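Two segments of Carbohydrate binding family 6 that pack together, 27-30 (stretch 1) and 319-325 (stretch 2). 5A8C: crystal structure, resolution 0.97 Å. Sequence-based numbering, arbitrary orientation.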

# COMPACT_ATOMS: atom_id res chain seq x y z
N ALA A 27 -20.02 -14.57 -0.07
CA ALA A 27 -19.36 -13.27 -0.14
C ALA A 27 -19.43 -12.74 -1.53
O ALA A 27 -19.55 -13.49 -2.50
CB ALA A 27 -17.94 -13.42 0.35
N ASP A 28 -19.25 -11.45 -1.66
CA ASP A 28 -19.46 -10.81 -2.94
C ASP A 28 -18.17 -10.66 -3.71
O ASP A 28 -17.07 -10.56 -3.13
CB ASP A 28 -19.98 -9.41 -2.69
CG ASP A 28 -21.28 -9.40 -1.98
OD1 ASP A 28 -22.01 -10.40 -1.98
OD2 ASP A 28 -21.61 -8.41 -1.31
N TYR A 29 -18.29 -10.57 -5.03
CA TYR A 29 -17.20 -10.14 -5.88
C TYR A 29 -17.79 -9.33 -7.03
O TYR A 29 -18.65 -9.84 -7.76
CB TYR A 29 -16.48 -11.34 -6.45
CG TYR A 29 -15.41 -10.93 -7.44
CD1 TYR A 29 -14.17 -10.49 -7.04
CD2 TYR A 29 -15.61 -11.01 -8.81
CE1 TYR A 29 -13.19 -10.12 -7.94
CE2 TYR A 29 -14.63 -10.67 -9.70
CZ TYR A 29 -13.41 -10.24 -9.28
OH TYR A 29 -12.42 -9.92 -10.14
N PRO A 30 -17.35 -8.10 -7.24
CA PRO A 30 -16.37 -7.36 -6.44
C PRO A 30 -16.94 -6.95 -5.07
O PRO A 30 -18.15 -6.87 -4.89
CB PRO A 30 -16.05 -6.17 -7.31
CG PRO A 30 -17.25 -5.99 -8.14
CD PRO A 30 -17.81 -7.32 -8.39
N PRO A 319 -6.26 -15.76 -7.37
CA PRO A 319 -7.37 -14.83 -7.38
C PRO A 319 -8.70 -15.57 -7.56
O PRO A 319 -8.77 -16.51 -8.35
CB PRO A 319 -7.04 -13.92 -8.57
CG PRO A 319 -5.55 -13.93 -8.69
CD PRO A 319 -5.20 -15.36 -8.33
N THR A 320 -9.73 -15.12 -6.87
CA THR A 320 -11.03 -15.69 -7.00
C THR A 320 -12.02 -14.66 -7.51
O THR A 320 -11.86 -13.45 -7.33
CB THR A 320 -11.59 -16.27 -5.66
OG1 THR A 320 -11.80 -15.22 -4.73
CG2 THR A 320 -10.71 -17.37 -5.08
N VAL A 321 -13.07 -15.14 -8.14
CA VAL A 321 -14.05 -14.25 -8.78
C VAL A 321 -15.49 -14.61 -8.35
O VAL A 321 -16.44 -14.13 -8.96
CB VAL A 321 -13.90 -14.24 -10.32
CG1 VAL A 321 -12.50 -13.73 -10.68
CG2 VAL A 321 -14.18 -15.59 -10.94
N ASP A 322 -15.65 -15.39 -7.27
CA ASP A 322 -16.97 -15.70 -6.77
C ASP A 322 -17.07 -15.47 -5.26
O ASP A 322 -17.94 -16.04 -4.58
CB ASP A 322 -17.37 -17.14 -7.18
CG ASP A 322 -17.53 -17.30 -8.71
OD1 ASP A 322 -18.50 -16.71 -9.27
OD2 ASP A 322 -16.69 -18.02 -9.34
N GLY A 323 -16.22 -14.60 -4.74
CA GLY A 323 -16.26 -14.24 -3.32
C GLY A 323 -15.32 -15.07 -2.49
O GLY A 323 -14.99 -16.22 -2.86
N LEU A 324 -14.90 -14.54 -1.34
CA LEU A 324 -14.10 -15.37 -0.42
C LEU A 324 -14.86 -16.65 -0.06
O LEU A 324 -16.10 -16.66 0.07
CB LEU A 324 -13.83 -14.66 0.90
CG LEU A 324 -12.77 -13.54 0.80
CD1 LEU A 324 -12.76 -12.76 2.10
CD2 LEU A 324 -11.36 -14.05 0.48
N LYS A 325 -14.16 -17.77 0.08
CA LYS A 325 -14.72 -19.01 0.62
C LYS A 325 -14.76 -19.03 2.18
O LYS A 325 -15.16 -20.03 2.80
CB LYS A 325 -13.90 -20.15 0.12
O HOH W 1 -18.17 -16.72 -1.83
O HOH W 2 -15.37 -11.59 -1.21

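No direct hydrogen bond joins the two stretches; the contact, which buries 279 Å² in all, rests on ring packing, close backbone approach and bridging water. Tyr 29 is the residue most covered by the other stretch, at 80 Å². With chi1 in the t well, its ring lays one face over the backbone of stretch 2, where Val 321 CA sits 3.7 Å from the ring centroid and 16° off the normal, the geometry of a CH-pi interaction. Thr 320 O lies over the same face, 3.6 Å from Tyr 29 CE1. Apolar contacts add to this: Tyr 29 CE2 is 3.7 Å from Val 321 CB, and farther along Ala 27 CB meets Leu 324 CB at 4.3 Å.

Between these side-chain contacts the backbones draw together, with the CA atoms of Ala 27 and Gly 323 4.5 Å apart. Gly 323 CA directs a CA-H...O contact to Ala 27 O (3.5 Å, 153° at the hydrogen). A CB on Gly 323 would fall 2.1 Å from Ala 27 O, a clash, and its backbone angles alone already call for glycine.

Two waters supply the polar links. Water 1 donates to Asp 322 O and Leu 324 O, both at 2.8 Å, and weakly accepts from Ala 27 N at 3.3 Å. Water 2 donates to Asp 28 O (2.8 Å) and accepts from Leu 324 N (3.0 Å).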